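Local coordinates for putative diflavin flavoprotein A 5 (Nostoc sp. PCC 7120, PDB 4FEK) that probably transfers electrons from NADH to oxygen, reducing it to water, here represented by its N-terminal metallo-beta-lactamase-like (ODP) part alone, at residues T18-A23 with G232-T237; Q168-D173 with R225-G230; R22-S27 with C181-F186. All blocks are in the same frame, centred on the assembly; numbering follows the deposited sequence.

Contact 1: T18-A23 with G232-T237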
# COMPACT_ATOMS: atom_id res chain seq x y z
N THR A 18 -9.19 -10.29 -7.44
CA THR A 18 -8.65 -9.28 -6.53
C THR A 18 -9.69 -8.73 -5.57
O THR A 18 -10.79 -8.30 -5.98
CB THR A 18 -8.04 -8.10 -7.32
OG1 THR A 18 -7.20 -8.62 -8.36
CG2 THR A 18 -7.20 -7.16 -6.40
N LYS A 19 -9.32 -8.70 -4.28
CA LYS A 19 -10.14 -8.10 -3.24
C LYS A 19 -9.34 -7.10 -2.41
O LYS A 19 -8.12 -7.26 -2.26
CB LYS A 19 -10.64 -9.17 -2.26
CG LYS A 19 -11.53 -10.23 -2.92
CD LYS A 19 -12.04 -11.23 -1.88
CE LYS A 19 -13.09 -12.17 -2.50
NZ LYS A 19 -13.30 -13.39 -1.67
N VAL A 20 -10.04 -6.11 -1.86
CA VAL A 20 -9.45 -5.19 -0.88
C VAL A 20 -10.02 -5.55 0.48
O VAL A 20 -11.19 -5.98 0.57
CB VAL A 20 -9.71 -3.68 -1.22
CG1 VAL A 20 -11.21 -3.34 -1.28
CG2 VAL A 20 -9.01 -2.75 -0.19
N LEU A 21 -9.18 -5.46 1.51
CA LEU A 21 -9.62 -5.43 2.89
C LEU A 21 -9.27 -4.05 3.43
O LEU A 21 -8.10 -3.72 3.53
CB LEU A 21 -8.87 -6.49 3.72
CG LEU A 21 -9.31 -7.95 3.54
CD1 LEU A 21 -8.80 -8.50 2.21
CD2 LEU A 21 -8.82 -8.82 4.71
N ARG A 22 -10.28 -3.23 3.73
CA ARG A 22 -10.03 -1.90 4.30
C ARG A 22 -10.28 -1.94 5.80
O ARG A 22 -11.42 -2.11 6.24
CB ARG A 22 -10.97 -0.85 3.68
CG ARG A 22 -11.05 -0.86 2.17
CD ARG A 22 -12.15 0.11 1.74
NE ARG A 22 -11.68 1.48 1.75
CZ ARG A 22 -12.34 2.55 2.18
NH1 ARG A 22 -13.55 2.51 2.70
NH2 ARG A 22 -11.73 3.72 2.09
N ALA A 23 -9.22 -1.85 6.57
CA ALA A 23 -9.33 -1.78 8.02
C ALA A 23 -9.67 -0.34 8.32
O ALA A 23 -8.91 0.56 7.94
CB ALA A 23 -8.03 -2.15 8.65
N GLY A 232 -7.44 5.29 2.68
CA GLY A 232 -8.60 5.97 2.12
C GLY A 232 -9.27 5.22 0.98
O GLY A 232 -9.03 4.05 0.76
N PRO A 233 -10.14 5.91 0.26
CA PRO A 233 -10.81 5.37 -0.93
C PRO A 233 -9.82 5.05 -2.05
O PRO A 233 -8.83 5.75 -2.27
CB PRO A 233 -11.75 6.51 -1.37
CG PRO A 233 -11.24 7.73 -0.67
CD PRO A 233 -10.50 7.31 0.55
N LEU A 234 -10.12 3.96 -2.75
CA LEU A 234 -9.34 3.53 -3.90
C LEU A 234 -9.57 4.53 -5.02
O LEU A 234 -10.69 4.97 -5.24
CB LEU A 234 -9.73 2.10 -4.31
CG LEU A 234 -9.21 0.93 -3.43
CD1 LEU A 234 -9.39 1.13 -1.94
CD2 LEU A 234 -9.86 -0.38 -3.83
N VAL A 235 -8.50 4.91 -5.70
CA VAL A 235 -8.60 5.98 -6.67
C VAL A 235 -8.84 5.44 -8.06
O VAL A 235 -7.96 4.89 -8.69
CB VAL A 235 -7.37 6.90 -6.65
CG1 VAL A 235 -7.58 8.08 -7.61
CG2 VAL A 235 -7.14 7.42 -5.21
N ARG A 236 -10.08 5.61 -8.52
CA ARG A 236 -10.53 5.06 -9.78
C ARG A 236 -10.79 6.20 -10.76
O ARG A 236 -9.94 6.52 -11.58
CB ARG A 236 -11.80 4.23 -9.54
CG ARG A 236 -12.31 3.48 -10.76
CD ARG A 236 -13.24 2.35 -10.31
NE ARG A 236 -14.46 2.88 -9.70
CZ ARG A 236 -15.43 2.11 -9.21
NH1 ARG A 236 -15.31 0.79 -9.25
NH2 ARG A 236 -16.51 2.66 -8.68
N THR A 237 -11.96 6.81 -10.66
CA THR A 237 -12.35 7.84 -11.61
C THR A 237 -11.51 9.09 -11.47
O THR A 237 -11.26 9.79 -12.44
CB THR A 237 -13.86 8.15 -11.53
OG1 THR A 237 -14.60 6.94 -11.71
CG2 THR A 237 -14.28 9.13 -12.63
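R22 carries this contact, and its side chain can be followed outward from strand 18-25 toward the loop 232-237. From CB the chain leaves with CG anti to the carbonyl carbon (chi1 -49°), runs straight through chi2 and bends at chi3 (81°), which swings the guanidinium round to the loop. At the bend NE passes L234, its closest atom there being CD1 at 4.4 Å; this buried nitrogen has no hydrogen-bond partner in the model. At the tip NH2 donates to the backbone O of G232 over 3.0 Å, and the bond is nearly straight at the hydrogen (173°). The oxygen lies in the guanidinium plane, yet NH2 stands above the carbonyl plane rather than on a lone pair. NH1 is held by Q10 of strand 8-15. Beyond NH2 the ring of P233 touches with CD. Two residues earlier in the strand, V20 meets L234 tip to tip, CG1 to CD2 at 4.1 Å, a light apolar touch. The contact is buried, the loop lying against strand 18-25 and its two sheet neighbours, 8-15 and 41-49: I14 and Y46 both pack on V20 and L234, while N44 shares the G232 carbonyl with R22.

Contact 2: Q168-D173 with R225-G230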
# COMPACT_ATOMS: atom_id res chain seq x y z
N GLN A 168 -4.51 -4.25 -14.48
CA GLN A 168 -4.04 -2.86 -14.62
C GLN A 168 -4.23 -2.03 -13.36
O GLN A 168 -4.48 -0.82 -13.40
CB GLN A 168 -4.64 -2.17 -15.85
CG GLN A 168 -4.45 -3.01 -17.10
CD GLN A 168 -4.80 -2.29 -18.39
OE1 GLN A 168 -5.81 -1.60 -18.47
NE2 GLN A 168 -3.97 -2.47 -19.40
N ILE A 169 -4.09 -2.70 -12.22
CA ILE A 169 -4.15 -2.02 -10.94
C ILE A 169 -2.71 -1.74 -10.49
O ILE A 169 -1.84 -2.60 -10.56
CB ILE A 169 -4.87 -2.87 -9.86
CG1 ILE A 169 -6.37 -3.01 -10.18
CG2 ILE A 169 -4.71 -2.26 -8.50
CD1 ILE A 169 -7.12 -3.93 -9.16
N LEU A 170 -2.47 -0.52 -10.03
CA LEU A 170 -1.18 -0.17 -9.46
C LEU A 170 -1.35 -0.04 -7.95
O LEU A 170 -2.17 0.77 -7.48
CB LEU A 170 -0.69 1.14 -10.08
CG LEU A 170 0.65 1.61 -9.56
CD1 LEU A 170 1.71 0.62 -10.00
CD2 LEU A 170 0.96 3.02 -10.11
N TYR A 171 -0.58 -0.82 -7.20
CA TYR A 171 -0.61 -0.81 -5.73
C TYR A 171 0.44 0.21 -5.29
O TYR A 171 1.63 -0.00 -5.51
CB TYR A 171 -0.31 -2.22 -5.19
CG TYR A 171 -1.39 -3.22 -5.66
CD1 TYR A 171 -2.53 -3.44 -4.89
CD2 TYR A 171 -1.29 -3.87 -6.89
CE1 TYR A 171 -3.53 -4.31 -5.31
CE2 TYR A 171 -2.31 -4.74 -7.35
CZ TYR A 171 -3.42 -4.95 -6.54
OH TYR A 171 -4.42 -5.80 -6.97
N THR A 172 -0.01 1.31 -4.70
CA THR A 172 0.84 2.48 -4.54
C THR A 172 1.16 2.77 -3.08
O THR A 172 1.93 3.71 -2.80
CB THR A 172 0.22 3.76 -5.16
OG1 THR A 172 -0.99 4.11 -4.46
CG2 THR A 172 -0.07 3.57 -6.63
N ASP A 173 0.57 1.98 -2.17
CA ASP A 173 0.85 2.08 -0.73
C ASP A 173 0.68 3.54 -0.26
O ASP A 173 -0.42 4.08 -0.36
CB ASP A 173 2.28 1.58 -0.44
CG ASP A 173 2.56 1.39 1.04
OD1 ASP A 173 1.62 1.47 1.87
OD2 ASP A 173 3.75 1.15 1.38
N ARG A 225 -5.81 1.48 -14.42
CA ARG A 225 -7.25 1.69 -14.24
C ARG A 225 -7.59 2.06 -12.80
O ARG A 225 -8.64 2.63 -12.55
CB ARG A 225 -8.02 0.42 -14.63
CG ARG A 225 -7.94 0.08 -16.11
CD ARG A 225 -8.67 -1.22 -16.40
NE ARG A 225 -9.00 -1.34 -17.81
CZ ARG A 225 -10.24 -1.31 -18.29
NH1 ARG A 225 -11.28 -1.18 -17.47
NH2 ARG A 225 -10.45 -1.42 -19.60
N LEU A 226 -6.70 1.72 -11.86
CA LEU A 226 -6.97 1.97 -10.45
C LEU A 226 -5.67 2.18 -9.68
O LEU A 226 -4.70 1.43 -9.88
CB LEU A 226 -7.71 0.77 -9.84
CG LEU A 226 -8.14 0.89 -8.37
CD1 LEU A 226 -9.40 1.72 -8.29
CD2 LEU A 226 -8.34 -0.49 -7.73
N TYR A 227 -5.65 3.19 -8.81
CA TYR A 227 -4.61 3.27 -7.77
C TYR A 227 -5.16 2.59 -6.52
O TYR A 227 -6.02 3.16 -5.82
CB TYR A 227 -4.23 4.72 -7.41
CG TYR A 227 -3.49 5.51 -8.47
CD1 TYR A 227 -2.72 4.87 -9.43
CD2 TYR A 227 -3.54 6.90 -8.48
CE1 TYR A 227 -2.03 5.60 -10.39
CE2 TYR A 227 -2.84 7.64 -9.44
CZ TYR A 227 -2.09 6.99 -10.38
OH TYR A 227 -1.41 7.72 -11.34
N ALA A 228 -4.66 1.39 -6.25
CA ALA A 228 -4.98 0.68 -5.03
C ALA A 228 -4.08 1.22 -3.92
O ALA A 228 -3.04 0.64 -3.61
CB ALA A 228 -4.77 -0.81 -5.21
N VAL A 229 -4.51 2.32 -3.33
CA VAL A 229 -3.73 3.07 -2.35
C VAL A 229 -3.76 2.44 -0.95
O VAL A 229 -4.61 1.63 -0.66
CB VAL A 229 -4.27 4.49 -2.23
CG1 VAL A 229 -4.28 5.17 -3.62
CG2 VAL A 229 -5.70 4.47 -1.61
N GLY A 230 -2.82 2.85 -0.10
CA GLY A 230 -2.71 2.35 1.25
C GLY A 230 -3.72 2.95 2.22
O GLY A 230 -4.07 2.32 3.21
O HOH W 1 -1.08 -0.52 -2.00
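Strands 169-173 and 226-229 run parallel, their axes 4.7 Å apart at closest and twisted by 32°. Their central bonds follow the parallel pattern: L170 N donates to L226 O nearly along the C=O axis, and L170 O accepts from A228 N at 2.8 Å. T172 N then reaches A228 O more loosely, at 3.3 Å, and a water lies within bonding distance of that oxygen and accepts from D173 N. Flanking these, R225 N binds Q168 O and G230 N binds D173 O, so both ends are pinned.

On one face I169 and L226 lie side by side, with CD1 to CD2 at 3.9 Å. A228 CB is wedged between I169 CG2 at 3.6 Å and Y171 CD1 at 3.5 Å, and I169 CG2 also lies over the rim of one Y171 ring face. On the other face L170 CD2 approaches CE1 of Y227, a ring that also stacks on F176. At the exposed end R225 NE donates bent to Q168 OE1 (3.3 Å), which sits in the guanidinium plane.

D173 binds H87 through OD2, and its OD1 lies close to D57. Such an edge-strand pairing, joined through helices, belongs to the second sheet of the metallo-beta-lactamase alpha-beta/beta-alpha sandwich.

Contact 3: R22-S27 with C181-F186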
# COMPACT_ATOMS: atom_id res chain seq x y z
N ARG A 22 -10.28 -3.23 3.73
CA ARG A 22 -10.03 -1.90 4.30
C ARG A 22 -10.28 -1.94 5.80
O ARG A 22 -11.42 -2.11 6.24
CB ARG A 22 -10.97 -0.85 3.68
CG ARG A 22 -11.05 -0.86 2.17
CD ARG A 22 -12.15 0.11 1.74
NE ARG A 22 -11.68 1.48 1.75
CZ ARG A 22 -12.34 2.55 2.18
NH1 ARG A 22 -13.55 2.51 2.70
NH2 ARG A 22 -11.73 3.72 2.09
N ALA A 23 -9.22 -1.85 6.57
CA ALA A 23 -9.33 -1.78 8.02
C ALA A 23 -9.67 -0.34 8.32
O ALA A 23 -8.91 0.56 7.94
CB ALA A 23 -8.03 -2.15 8.65
N ARG A 24 -10.78 -0.12 9.00
CA ARG A 24 -11.31 1.23 9.15
C ARG A 24 -11.26 1.71 10.59
O ARG A 24 -11.50 0.93 11.53
CB ARG A 24 -12.76 1.31 8.63
CG ARG A 24 -12.90 0.90 7.18
CD ARG A 24 -14.25 1.31 6.63
NE ARG A 24 -15.34 0.66 7.33
CZ ARG A 24 -16.62 0.99 7.20
NH1 ARG A 24 -16.98 1.96 6.37
NH2 ARG A 24 -17.55 0.35 7.90
N SER A 25 -10.93 2.99 10.75
CA SER A 25 -11.02 3.64 12.05
C SER A 25 -11.65 5.03 11.94
O SER A 25 -11.22 5.87 11.16
CB SER A 25 -9.65 3.74 12.73
OG SER A 25 -9.78 4.31 14.03
N TRP A 26 -12.70 5.27 12.72
CA TRP A 26 -13.38 6.57 12.66
C TRP A 26 -12.65 7.68 13.42
O TRP A 26 -13.01 8.86 13.31
CB TRP A 26 -14.84 6.42 13.11
CG TRP A 26 -15.57 5.45 12.22
CD1 TRP A 26 -15.68 4.09 12.40
CD2 TRP A 26 -16.25 5.75 11.00
NE1 TRP A 26 -16.40 3.54 11.36
CE2 TRP A 26 -16.77 4.54 10.50
CE3 TRP A 26 -16.48 6.93 10.29
CZ2 TRP A 26 -17.50 4.47 9.31
CZ3 TRP A 26 -17.21 6.87 9.11
CH2 TRP A 26 -17.72 5.64 8.64
N SER A 27 -11.61 7.31 14.16
CA SER A 27 -10.80 8.27 14.92
C SER A 27 -9.33 8.09 14.55
O SER A 27 -8.96 7.08 13.93
CB SER A 27 -11.00 8.06 16.42
OG SER A 27 -10.72 6.71 16.77
N CYS A 181 -12.09 8.07 6.72
CA CYS A 181 -12.86 6.83 6.84
C CYS A 181 -14.31 7.07 6.45
O CYS A 181 -14.95 8.00 6.97
CB CYS A 181 -12.80 6.32 8.29
SG CYS A 181 -13.74 4.77 8.54
N GLY A 182 -14.83 6.25 5.55
CA GLY A 182 -16.20 6.36 5.10
C GLY A 182 -16.69 5.02 4.58
O GLY A 182 -15.95 4.04 4.57
N ASP A 183 -17.95 4.95 4.14
CA ASP A 183 -18.48 3.69 3.61
C ASP A 183 -18.05 3.45 2.16
O ASP A 183 -17.93 2.29 1.74
CB ASP A 183 -20.00 3.63 3.73
CG ASP A 183 -20.48 3.57 5.19
OD1 ASP A 183 -19.68 3.26 6.09
OD2 ASP A 183 -21.68 3.81 5.42
N ASP A 184 -17.81 4.52 1.41
CA ASP A 184 -17.42 4.39 -0.00
C ASP A 184 -16.01 3.83 -0.19
O ASP A 184 -15.05 4.41 0.31
CB ASP A 184 -17.53 5.75 -0.70
CG ASP A 184 -18.97 6.23 -0.83
OD1 ASP A 184 -19.86 5.38 -1.08
OD2 ASP A 184 -19.21 7.44 -0.67
N VAL A 185 -15.91 2.72 -0.91
CA VAL A 185 -14.62 2.07 -1.15
C VAL A 185 -13.80 2.79 -2.23
O VAL A 185 -12.57 2.91 -2.13
CB VAL A 185 -14.84 0.59 -1.56
CG1 VAL A 185 -13.56 -0.03 -2.09
CG2 VAL A 185 -15.38 -0.23 -0.38
N PHE A 186 -14.49 3.29 -3.25
CA PHE A 186 -13.85 3.93 -4.39
C PHE A 186 -14.08 5.42 -4.36
O PHE A 186 -15.07 5.89 -3.79
CB PHE A 186 -14.40 3.38 -5.71
CG PHE A 186 -14.10 1.93 -5.91
CD1 PHE A 186 -15.01 0.96 -5.51
CD2 PHE A 186 -12.90 1.54 -6.47
CE1 PHE A 186 -14.74 -0.38 -5.68
CE2 PHE A 186 -12.62 0.20 -6.65
CZ PHE A 186 -13.54 -0.77 -6.24
O HOH W 2 -20.38 1.94 8.25
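R24 NH1 grips two acceptors at once. It donates to D183 OD1 at 3.0 Å, a salt bridge that uses the anti lone pair of the carboxylate, and to the backbone O of G182 at 2.9 Å. Both partners lie close to the guanidinium plane, although NH1 stands well above the carbonyl plane of G182. The carboxylate is turned 41° from the guanidinium, and a water bridges the pair, accepting from R24 NH2 and donating to D183 OD1 at 2.6 Å. With NE in a salt bridge to D8 of strand 8-15, the R24 head is fixed from several directions, and the two carboxylates would be expected to favour its charged form. R22 NH1, held mainly by Q10 of strand 8-15, adds a weak bond to G182 O.

Around this polar centre the packing is close. C181 SG, anti to its backbone N (chi1 180°), stands over the six-membered ring of W26, 3.6 Å from the centroid and 12° off the normal. The same sulfur rests against R24 CB at 3.6 Å, so it touches both the arginine stem and the indole, while W26 CZ2 lies over the rim of one guanidinium face. W26 CZ3 also meets C181 O at 3.3 Å. Further along, V185 packs CG2 on R22 CD and sets its CA over the rim of one face of the R22 guanidinium.

The loop 181-186 thus lies along the last residues of strand 18-25 and the turn after it, with the same Q10 also binding D183 O and T42 of strand 41-49 touching R24.

In the fold
Contacts 1 and 3 both begin on strand 18-25 and share R22, with NH2 bonding to 232-237 and NH1 only weakly to 181-186, its main partner being Q10. Those loops also touch each other, L234 N lying 2.7 Å from V185 O in a probable hydrogen bond. Contact 1 is buried and mostly one hydrogen bond with light apolar packing; contact 3 is only partly buried and relies on charge, water and sulfur-aromatic packing. Contact 2, also buried, is backbone pairing within the other sheet, and its centre is about 8 Å from that of contact 1. V235 O, 2.9 Å from Y227 N, probably ties those two together.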